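Local coordinates for Sso-CP2 metallo-carboxypetidase (Sulfolobus solfataricus, PDB 4MMO), which probably acts as a zinc-dependent metallo-carboxypeptidase of the M20 family, hydrolysing peptide bonds at the C-terminal ends of peptides, at residues 123-127 with 431-435; 182-188 with 337-343; 83-88 with 97-101; 167-173 with 367-372. All coordinates share one frame; numbering follows the deposited sequence.

Contact 1: residues 123-127 with 431-435; sequences NELNV and LKLYP
E124 to V127 follow the Schellman motif that ends helix 102-121, with N123 as its C-prime residue, and meet L431 to P435, on helix 417-433 and the residues after it. The loop is bridged to this last helix by two waters, and no direct hydrogen bond spans the contact. The first water donates to L431 O (2.7 Å) and to E124 O (3.1 Å) and accepts from N126 N (2.8 Å), so three backbone groups share one molecule. The second accepts from N126 ND2 (3.0 Å) and donates to K432 O, tying the N126 side-chain amide to the K432 carbonyl. On the outer side, the carboxylate of E124 and the ammonium of K432 form a long salt bridge, OE1 to NZ 3.6 Å; both chains are extended beyond CG, and the acid passes beside CE of the lysine as well. P435 lays the CB side of its ring against the carbonyl of N126, CB to O 3.2 Å. V127 divides its two methyls between two partners. With chi1 at 52°, CG1 lies between the backbone N and the carbonyl carbon and meets L431 CD2 (4.1 Å), whereas CG2 abuts the edge of the Y434 ring in its plane, 3.9 Å from CE2. The hydroxyl of Y434 is hydrogen-bonded to S159. L431 also touches I116, L119 and L66, and Y434 touches V355 and A358, so L431 and Y434 pack against helix 102-121, strand 65-71 and helix 354-367.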
# COMPACT_ATOMS: atom_id res chain seq x y z
N ASN A 123 53.18 21.64 2.61
CA ASN A 123 53.77 21.33 1.31
C ASN A 123 54.09 19.84 1.18
O ASN A 123 55.15 19.47 0.68
CB ASN A 123 55.01 22.19 1.06
CG ASN A 123 54.67 23.58 0.57
OD1 ASN A 123 54.71 23.86 -0.63
ND2 ASN A 123 54.33 24.47 1.50
N GLU A 124 53.16 19.00 1.63
CA GLU A 124 53.33 17.55 1.60
C GLU A 124 52.37 16.85 0.64
O GLU A 124 52.34 15.62 0.59
CB GLU A 124 53.16 16.98 3.01
CG GLU A 124 54.22 17.44 4.00
CD GLU A 124 54.08 16.79 5.37
OE1 GLU A 124 52.99 16.27 5.67
OE2 GLU A 124 55.06 16.80 6.14
N LEU A 125 51.58 17.62 -0.11
CA LEU A 125 50.64 17.03 -1.06
C LEU A 125 51.33 16.72 -2.38
O LEU A 125 51.78 17.62 -3.09
CB LEU A 125 49.44 17.96 -1.30
CG LEU A 125 48.34 17.39 -2.21
CD1 LEU A 125 47.68 16.18 -1.57
CD2 LEU A 125 47.30 18.45 -2.54
N ASN A 126 51.41 15.43 -2.71
CA ASN A 126 52.13 14.98 -3.89
C ASN A 126 51.23 14.20 -4.85
O ASN A 126 51.66 13.28 -5.54
CB ASN A 126 53.33 14.13 -3.48
CG ASN A 126 54.36 14.93 -2.71
OD1 ASN A 126 55.07 15.75 -3.28
ND2 ASN A 126 54.44 14.70 -1.40
N VAL A 127 49.96 14.60 -4.86
CA VAL A 127 48.99 14.07 -5.80
C VAL A 127 48.00 15.17 -6.13
O VAL A 127 47.52 15.87 -5.24
CB VAL A 127 48.26 12.83 -5.22
CG1 VAL A 127 47.67 13.13 -3.86
CG2 VAL A 127 47.18 12.33 -6.18
N LEU A 431 46.75 9.87 1.38
CA LEU A 431 47.26 10.79 0.36
C LEU A 431 48.80 10.82 0.33
O LEU A 431 49.39 11.13 -0.70
CB LEU A 431 46.73 12.21 0.61
CG LEU A 431 45.22 12.47 0.42
CD1 LEU A 431 44.87 13.85 0.92
CD2 LEU A 431 44.80 12.32 -1.03
N LYS A 432 49.44 10.53 1.45
CA LYS A 432 50.90 10.49 1.51
C LYS A 432 51.40 9.23 0.83
O LYS A 432 52.47 9.22 0.22
CB LYS A 432 51.37 10.50 2.97
CG LYS A 432 51.36 11.87 3.62
CD LYS A 432 51.54 11.77 5.12
CE LYS A 432 52.17 13.03 5.70
NZ LYS A 432 51.93 13.15 7.16
N LEU A 433 50.60 8.18 0.91
CA LEU A 433 51.00 6.84 0.53
C LEU A 433 50.68 6.53 -0.94
O LEU A 433 51.47 5.88 -1.63
CB LEU A 433 50.28 5.86 1.44
CG LEU A 433 50.72 4.40 1.50
CD1 LEU A 433 52.21 4.26 1.73
CD2 LEU A 433 49.94 3.74 2.61
N TYR A 434 49.53 7.00 -1.41
CA TYR A 434 49.10 6.76 -2.78
C TYR A 434 50.15 7.14 -3.83
O TYR A 434 50.42 6.36 -4.75
CB TYR A 434 47.78 7.50 -3.07
CG TYR A 434 47.35 7.43 -4.52
CD1 TYR A 434 47.09 6.21 -5.13
CD2 TYR A 434 47.20 8.58 -5.28
CE1 TYR A 434 46.70 6.14 -6.46
CE2 TYR A 434 46.80 8.52 -6.60
CZ TYR A 434 46.56 7.30 -7.18
OH TYR A 434 46.16 7.25 -8.50
N PRO A 435 50.75 8.33 -3.70
CA PRO A 435 51.69 8.75 -4.75
C PRO A 435 53.04 8.01 -4.74
O PRO A 435 53.74 8.05 -5.76
CB PRO A 435 51.89 10.24 -4.48
CG PRO A 435 51.58 10.42 -3.05
CD PRO A 435 50.55 9.39 -2.70
O HOH W 1 50.64 13.52 -0.88
O HOH W 2 53.70 12.03 -0.18

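Contact 2: residues 182-188 with 337-343; sequences LLYVELV and EILAHGF
Strand residues L182 to V188 and E337 to F343 pair in the antiparallel sheet of the M20 dimerisation (lid) domain, with strand directions 161° apart. Three hydrogen-bonded pairs, Y184 with H341, E186 with L339 and V188 with E337, each make two backbone bonds. The middle pair is straightest: E186 N to L339 O is 2.7 Å at 171°. Between them sit the non-hydrogen-bonded pairs V185 with A340 and L187 with I338. Strand 182-188 has strand 299-312 on its other side, through backbone bonds such as V185 with L308. The face bearing V185, L187, I338 and A340 is apolar. There I338 CG2 rests against both L187 CD2 (3.8 Å) and V185 CG1 (3.9 Å), and helix 318-331 packs on it through F322 and L329. The opposite face carries Y184, E186, L339 and H341. H341 takes the crowded position, CG lying between backbone N and carbonyl carbon, which brings its ring across to Y184. Y184 CB then lies over the imidazole face, 3.6 Å from the ring centroid, a CH-pi contact. The two rings are near parallel, at 28°, but slid apart with little overlap. S296 of the second subunit packs on both, so this pair belongs to the dimer contact. With an alanine at H341, Y184 CB would probably lose the aromatic face beneath it, and a gap would be likely beside S296 of the second subunit. G342, next along, has a positive phi, and a CB on it would fall 2.9 Å from Y184 CD2.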
# COMPACT_ATOMS: atom_id res chain seq x y z
N LEU A 182 21.26 -0.81 -9.96
CA LEU A 182 19.92 -0.49 -9.51
C LEU A 182 18.97 -0.13 -10.64
O LEU A 182 19.36 0.51 -11.61
CB LEU A 182 19.98 0.66 -8.50
CG LEU A 182 18.67 1.01 -7.78
CD1 LEU A 182 18.09 -0.19 -7.06
CD2 LEU A 182 18.93 2.14 -6.81
N LEU A 183 17.72 -0.55 -10.48
CA LEU A 183 16.64 -0.18 -11.39
C LEU A 183 15.35 0.00 -10.58
O LEU A 183 14.80 -0.97 -10.07
CB LEU A 183 16.43 -1.27 -12.45
CG LEU A 183 15.27 -1.03 -13.42
CD1 LEU A 183 15.54 0.17 -14.31
CD2 LEU A 183 14.99 -2.27 -14.26
N TYR A 184 14.90 1.25 -10.44
CA TYR A 184 13.60 1.53 -9.83
C TYR A 184 12.52 1.47 -10.90
O TYR A 184 12.70 1.99 -11.99
CB TYR A 184 13.56 2.92 -9.19
CG TYR A 184 14.35 3.08 -7.92
CD1 TYR A 184 14.08 2.30 -6.80
CD2 TYR A 184 15.36 4.04 -7.82
CE1 TYR A 184 14.80 2.45 -5.64
CE2 TYR A 184 16.08 4.20 -6.66
CZ TYR A 184 15.80 3.41 -5.56
OH TYR A 184 16.52 3.57 -4.40
N VAL A 185 11.40 0.84 -10.57
CA VAL A 185 10.28 0.74 -11.49
C VAL A 185 8.97 0.93 -10.75
O VAL A 185 8.80 0.44 -9.63
CB VAL A 185 10.27 -0.61 -12.22
CG1 VAL A 185 8.98 -0.81 -13.01
CG2 VAL A 185 11.47 -0.72 -13.14
N GLU A 186 8.05 1.65 -11.38
CA GLU A 186 6.69 1.78 -10.87
C GLU A 186 5.70 1.24 -11.90
O GLU A 186 5.74 1.64 -13.06
CB GLU A 186 6.35 3.22 -10.55
CG GLU A 186 4.90 3.41 -10.15
CD GLU A 186 4.65 4.70 -9.41
OE1 GLU A 186 5.23 5.74 -9.79
OE2 GLU A 186 3.87 4.68 -8.43
N LEU A 187 4.84 0.33 -11.46
CA LEU A 187 3.79 -0.21 -12.31
C LEU A 187 2.47 0.41 -11.88
O LEU A 187 2.20 0.51 -10.69
CB LEU A 187 3.70 -1.73 -12.16
CG LEU A 187 4.96 -2.53 -12.48
CD1 LEU A 187 4.69 -4.02 -12.30
CD2 LEU A 187 5.44 -2.24 -13.90
N VAL A 188 1.67 0.83 -12.85
CA VAL A 188 0.38 1.44 -12.56
C VAL A 188 -0.71 0.86 -13.45
O VAL A 188 -0.52 0.71 -14.66
CB VAL A 188 0.42 2.97 -12.76
CG1 VAL A 188 -0.91 3.59 -12.38
CG2 VAL A 188 1.55 3.58 -11.93
N GLU A 337 0.72 1.39 -17.20
CA GLU A 337 1.89 2.23 -17.36
C GLU A 337 3.10 1.62 -16.67
O GLU A 337 2.97 0.96 -15.64
CB GLU A 337 1.61 3.61 -16.77
CG GLU A 337 2.06 4.77 -17.65
CD GLU A 337 2.01 6.11 -16.93
OE1 GLU A 337 1.64 6.13 -15.73
OE2 GLU A 337 2.35 7.13 -17.56
N ILE A 338 4.27 1.84 -17.25
CA ILE A 338 5.53 1.48 -16.62
C ILE A 338 6.42 2.71 -16.57
O ILE A 338 6.69 3.33 -17.60
CB ILE A 338 6.28 0.38 -17.38
CG1 ILE A 338 5.33 -0.73 -17.82
CG2 ILE A 338 7.40 -0.19 -16.50
CD1 ILE A 338 5.96 -1.72 -18.78
N LEU A 339 6.86 3.06 -15.37
CA LEU A 339 7.73 4.20 -15.16
C LEU A 339 9.02 3.71 -14.50
O LEU A 339 8.98 2.91 -13.58
CB LEU A 339 7.05 5.22 -14.25
CG LEU A 339 5.65 5.67 -14.70
CD1 LEU A 339 4.89 6.29 -13.54
CD2 LEU A 339 5.76 6.65 -15.86
N ALA A 340 10.16 4.20 -14.98
CA ALA A 340 11.46 3.78 -14.45
C ALA A 340 12.37 4.97 -14.15
O ALA A 340 12.17 6.05 -14.69
CB ALA A 340 12.14 2.85 -15.43
N HIS A 341 13.35 4.75 -13.29
CA HIS A 341 14.37 5.75 -13.00
C HIS A 341 15.51 5.15 -12.17
O HIS A 341 15.43 4.01 -11.72
CB HIS A 341 13.77 6.95 -12.27
CG HIS A 341 13.17 6.61 -10.94
ND1 HIS A 341 11.88 6.14 -10.80
CD2 HIS A 341 13.68 6.69 -9.68
CE1 HIS A 341 11.63 5.94 -9.52
NE2 HIS A 341 12.70 6.26 -8.82
N GLY A 342 16.56 5.93 -11.98
CA GLY A 342 17.68 5.52 -11.16
C GLY A 342 18.45 4.34 -11.71
O GLY A 342 18.89 3.47 -10.95
N PHE A 343 18.63 4.30 -13.03
CA PHE A 343 19.44 3.27 -13.65
C PHE A 343 20.88 3.41 -13.15
O PHE A 343 21.50 4.45 -13.33
CB PHE A 343 19.41 3.39 -15.18
CG PHE A 343 18.02 3.31 -15.77
CD1 PHE A 343 17.20 4.42 -15.83
CD2 PHE A 343 17.56 2.11 -16.30
CE1 PHE A 343 15.93 4.34 -16.38
CE2 PHE A 343 16.29 2.03 -16.85
CZ PHE A 343 15.48 3.15 -16.89

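Contact 3: residues 83-88 with 97-101; sequences WKRAPF and IYARG
P87 O is the backbone junction between residues 83-88 and 97-101: it accepts R100 N at 2.8 Å and also takes a CA-H...O contact from A99, CA to P87 O 3.2 Å. A water lies between A86 O and Y98 O, the bond to Y98 O weak; it has more acceptors in reach than protons, so this bridge is tentative. Beside it, R85 lays its guanidinium flat over one face of the Y98 ring in a cation-pi stack. R85 CZ stands 3.7 Å from the centroid of the Y98 ring and 3° off its normal, and the planes differ by 16°. R85 NH1 comes nearest, 3.4 Å from Y98 CD2. The arginine reaches there because its chain is extended from CG to NE, and a salt bridge from NE to E93 helps fix the rotation of the group. W83 meets R100 differently: the edge of its indole points at the guanidinium face, CZ2 to NH1 3.6 Å, with the planes 61° apart. P87 covers one indole face. R100 is bent at chi2 and chi3, and F88 CE1 rests against its CB at 4.0 Å. Its buried charged end is gripped by the carboxylate of E413 and by carbonyls of Q75, P76 and A410. The run Y98-A99-R100-G101 leads into helix 102-121, which carries the zinc ligand D104; the R100 side chain lies about 7 Å from that of D104 and about 10 Å from the zinc. Such an arginine-glycine pair just before the metal-binding aspartate is characteristic of M20 peptidases, consistent here with a second-shell position.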
# COMPACT_ATOMS: atom_id res chain seq x y z
N TRP A 83 13.09 11.90 16.65
CA TRP A 83 14.39 12.52 16.92
C TRP A 83 14.45 13.10 18.34
O TRP A 83 13.58 13.88 18.73
CB TRP A 83 14.68 13.63 15.91
CG TRP A 83 15.07 13.13 14.55
CD1 TRP A 83 14.24 12.68 13.57
CD2 TRP A 83 16.40 13.06 14.01
NE1 TRP A 83 14.96 12.33 12.46
CE2 TRP A 83 16.29 12.55 12.71
CE3 TRP A 83 17.67 13.37 14.52
CZ2 TRP A 83 17.41 12.34 11.89
CZ3 TRP A 83 18.77 13.16 13.71
CH2 TRP A 83 18.63 12.65 12.41
N LYS A 84 15.48 12.73 19.09
CA LYS A 84 15.64 13.24 20.45
C LYS A 84 16.16 14.67 20.44
O LYS A 84 15.81 15.47 21.30
CB LYS A 84 16.61 12.35 21.24
CG LYS A 84 16.09 10.96 21.49
CD LYS A 84 17.03 10.16 22.36
CE LYS A 84 16.44 8.80 22.71
NZ LYS A 84 16.12 8.01 21.48
N ARG A 85 17.00 14.96 19.46
CA ARG A 85 17.52 16.30 19.25
C ARG A 85 17.15 16.69 17.83
O ARG A 85 16.98 15.82 16.98
CB ARG A 85 19.04 16.32 19.43
CG ARG A 85 19.53 15.64 20.71
CD ARG A 85 20.98 15.21 20.58
NE ARG A 85 21.43 14.46 21.76
CZ ARG A 85 21.27 13.15 21.92
NH1 ARG A 85 20.69 12.41 20.99
NH2 ARG A 85 21.71 12.57 23.03
N ALA A 86 17.00 17.98 17.56
CA ALA A 86 16.60 18.43 16.23
C ALA A 86 17.58 17.88 15.19
O ALA A 86 18.79 17.96 15.38
CB ALA A 86 16.58 19.95 16.17
N PRO A 87 17.05 17.32 14.08
CA PRO A 87 17.89 16.67 13.06
C PRO A 87 19.09 17.48 12.59
O PRO A 87 20.08 16.88 12.18
CB PRO A 87 16.92 16.46 11.90
CG PRO A 87 15.61 16.31 12.55
CD PRO A 87 15.62 17.21 13.74
N PHE A 88 19.00 18.81 12.64
CA PHE A 88 20.09 19.65 12.15
C PHE A 88 20.68 20.56 13.22
O PHE A 88 21.30 21.58 12.93
CB PHE A 88 19.61 20.45 10.93
CG PHE A 88 19.24 19.58 9.77
CD1 PHE A 88 20.23 19.01 8.97
CD2 PHE A 88 17.91 19.30 9.48
CE1 PHE A 88 19.90 18.19 7.91
CE2 PHE A 88 17.57 18.49 8.42
CZ PHE A 88 18.57 17.93 7.63
N ILE A 97 28.50 13.83 17.75
CA ILE A 97 27.73 14.88 17.10
C ILE A 97 26.45 14.28 16.56
O ILE A 97 26.49 13.29 15.83
CB ILE A 97 28.50 15.51 15.93
CG1 ILE A 97 29.87 16.01 16.40
CG2 ILE A 97 27.70 16.66 15.32
CD1 ILE A 97 30.78 16.39 15.26
N TYR A 98 25.31 14.87 16.91
CA TYR A 98 24.01 14.34 16.50
C TYR A 98 23.37 15.20 15.42
O TYR A 98 22.88 16.30 15.70
CB TYR A 98 23.08 14.23 17.71
CG TYR A 98 23.45 13.09 18.64
CD1 TYR A 98 24.39 13.27 19.64
CD2 TYR A 98 22.87 11.84 18.50
CE1 TYR A 98 24.74 12.23 20.49
CE2 TYR A 98 23.21 10.80 19.33
CZ TYR A 98 24.14 11.00 20.33
OH TYR A 98 24.48 9.96 21.16
N ALA A 99 23.37 14.69 14.20
CA ALA A 99 22.74 15.39 13.09
C ALA A 99 22.52 14.44 11.91
O ALA A 99 23.30 13.51 11.70
CB ALA A 99 23.59 16.57 12.65
N ARG A 100 21.45 14.68 11.16
CA ARG A 100 21.29 14.03 9.86
C ARG A 100 22.46 14.46 8.99
O ARG A 100 22.76 15.65 8.88
CB ARG A 100 19.96 14.43 9.22
CG ARG A 100 19.84 14.14 7.72
CD ARG A 100 19.94 12.65 7.37
NE ARG A 100 18.68 11.94 7.58
CZ ARG A 100 18.44 11.04 8.54
NH1 ARG A 100 19.38 10.70 9.41
NH2 ARG A 100 17.25 10.47 8.61
N GLY A 101 23.13 13.48 8.37
CA GLY A 101 24.26 13.75 7.51
C GLY A 101 25.62 13.62 8.17
O GLY A 101 26.65 13.86 7.54
O HOH W 3 20.16 15.47 16.27

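Contact 4: residues 167-173 with 367-372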
# COMPACT_ATOMS: atom_id res chain seq x y z
N LEU A 167 33.07 2.44 9.90
CA LEU A 167 33.59 1.31 10.65
C LEU A 167 32.53 0.22 10.77
O LEU A 167 31.35 0.52 10.94
CB LEU A 167 34.03 1.76 12.04
CG LEU A 167 34.94 2.99 12.07
CD1 LEU A 167 35.24 3.41 13.50
CD2 LEU A 167 36.23 2.74 11.31
N ASP A 168 32.95 -1.03 10.69
CA ASP A 168 32.04 -2.16 10.78
C ASP A 168 31.64 -2.37 12.25
O ASP A 168 32.11 -1.63 13.11
CB ASP A 168 32.69 -3.41 10.16
CG ASP A 168 33.68 -4.10 11.08
OD1 ASP A 168 34.20 -3.47 12.03
OD2 ASP A 168 33.95 -5.30 10.85
N PRO A 169 30.76 -3.35 12.54
CA PRO A 169 30.31 -3.57 13.92
C PRO A 169 31.44 -3.81 14.93
O PRO A 169 31.27 -3.48 16.10
CB PRO A 169 29.43 -4.82 13.80
CG PRO A 169 28.92 -4.78 12.41
CD PRO A 169 30.05 -4.22 11.59
N LYS A 170 32.56 -4.37 14.48
CA LYS A 170 33.70 -4.62 15.36
C LYS A 170 34.58 -3.38 15.50
O LYS A 170 35.50 -3.35 16.32
CB LYS A 170 34.53 -5.79 14.84
CG LYS A 170 33.89 -7.15 15.03
CD LYS A 170 34.66 -8.01 16.02
CE LYS A 170 34.10 -9.42 16.11
NZ LYS A 170 34.67 -10.32 15.07
N GLY A 171 34.30 -2.36 14.69
CA GLY A 171 35.04 -1.11 14.75
C GLY A 171 36.24 -1.07 13.82
O GLY A 171 37.10 -0.20 13.93
N ARG A 172 36.28 -2.02 12.88
CA ARG A 172 37.35 -2.07 11.90
C ARG A 172 36.97 -1.24 10.67
O ARG A 172 35.82 -1.26 10.25
CB ARG A 172 37.61 -3.51 11.48
CG ARG A 172 38.10 -4.40 12.61
CD ARG A 172 37.90 -5.87 12.29
NE ARG A 172 36.49 -6.20 12.14
CZ ARG A 172 36.02 -7.44 11.98
NH1 ARG A 172 36.85 -8.47 11.97
NH2 ARG A 172 34.72 -7.63 11.85
N PRO A 173 37.94 -0.52 10.09
CA PRO A 173 37.63 0.23 8.87
C PRO A 173 37.25 -0.70 7.72
O PRO A 173 37.73 -1.84 7.69
CB PRO A 173 38.93 0.98 8.57
CG PRO A 173 40.00 0.18 9.24
CD PRO A 173 39.36 -0.39 10.47
N TYR A 367 44.07 2.98 12.33
CA TYR A 367 43.11 2.32 13.21
C TYR A 367 43.73 1.17 13.99
O TYR A 367 43.20 0.76 15.02
CB TYR A 367 41.89 1.84 12.42
CG TYR A 367 41.07 2.97 11.85
CD1 TYR A 367 40.13 3.63 12.64
CD2 TYR A 367 41.25 3.40 10.54
CE1 TYR A 367 39.38 4.68 12.13
CE2 TYR A 367 40.50 4.45 10.03
CZ TYR A 367 39.57 5.08 10.83
OH TYR A 367 38.83 6.12 10.32
N GLY A 368 44.85 0.66 13.50
CA GLY A 368 45.61 -0.35 14.22
C GLY A 368 44.94 -1.72 14.25
O GLY A 368 45.27 -2.55 15.09
N THR A 369 43.99 -1.94 13.34
CA THR A 369 43.37 -3.25 13.19
C THR A 369 43.36 -3.64 11.71
O THR A 369 43.81 -2.88 10.86
CB THR A 369 41.93 -3.27 13.74
OG1 THR A 369 41.38 -4.58 13.59
CG2 THR A 369 41.05 -2.26 13.02
N GLU A 370 42.85 -4.83 11.42
CA GLU A 370 42.85 -5.34 10.05
C GLU A 370 41.64 -4.79 9.29
O GLU A 370 40.50 -5.06 9.66
CB GLU A 370 42.81 -6.87 10.06
CG GLU A 370 43.23 -7.50 8.74
CD GLU A 370 44.70 -7.26 8.41
OE1 GLU A 370 45.52 -7.19 9.35
OE2 GLU A 370 45.03 -7.13 7.21
N PRO A 371 41.88 -4.02 8.21
CA PRO A 371 40.76 -3.53 7.41
C PRO A 371 39.95 -4.65 6.77
O PRO A 371 40.52 -5.60 6.26
CB PRO A 371 41.44 -2.69 6.32
CG PRO A 371 42.76 -2.33 6.88
CD PRO A 371 43.17 -3.49 7.72
N GLN A 372 38.62 -4.52 6.80
CA GLN A 372 37.75 -5.52 6.19
C GLN A 372 37.43 -5.12 4.75
O GLN A 372 36.89 -4.05 4.50
CB GLN A 372 36.47 -5.66 7.01
CG GLN A 372 36.73 -6.08 8.46
CD GLN A 372 37.47 -7.40 8.55
OE1 GLN A 372 36.95 -8.45 8.15
NE2 GLN A 372 38.70 -7.36 9.06
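R172 and Q372 stack flat on each other, and this pairing joins the type I beta turn D168-G171 to the loop that follows helix 354-367. The amide of Q372 lies over one face of the guanidinium, Q372 CD to R172 CZ 3.7 Å, with the planes 18° apart; K170 CD approaches the other face. Both flat groups are held in place by other bonds. The guanidinium gives NH2 to D168 OD2 at 2.6 Å, on the syn lone pair, in a salt bridge to which NE adds a weak bond. It reaches the acid because the R172 chain bends at chi3 (-63°). NH2 also pairs with D249. The amide is set by Q372 NE2 donating to E370 O at 3.0 Å, from above the carbonyl plane. D168 OD1 in turn accepts R172 N at 2.7 Å, so one carboxylate grips both the backbone and the head of the arginine. A leucine at R172 would probably leave D168 without its charged mate and the Q372 amide without its stacking partner, loosening the turn against the second loop. Nearer the backbone, the aliphatic part of R172 passes at about a right angle to T369. P173 slides past Y367 in the opposite direction, CG to CD2 3.7 Å, while its CD touches T369 CG2 at 3.6 Å. L167 CD2 meets the same ring further out, at Y367 CE1 (3.8 Å), from the same side as the proline. The proline ring thus touches both tyrosine and threonine where the loops lead into strands 174-176 and 372-374. There Q372 N donates to P173 O, 3.0 Å with an N-H...O angle of 161°.

From the N terminus, contact 3 comes first and closes a short loop, 83-88 back to 97-101, complete before any other contact opens; it packs the segment ahead of strand 91-93 against the approach to helix 102-121. The other three enclose one another without crossing. Contact 1 opens at 123-127, contact 4 at 167-173 and contact 2 at 182-188; they then close in reverse order, at 337-343, 367-372 and 431-435. Contact 2 pairs two strands of the lid sheet, contact 4 joins the loops outside that insertion, and contact 1 joins the C-terminal helix to the loop between helix 102-121 and strand 128-134, within the catalytic domain. Contacts 1 and 2 are about 43 Å apart, centre to centre.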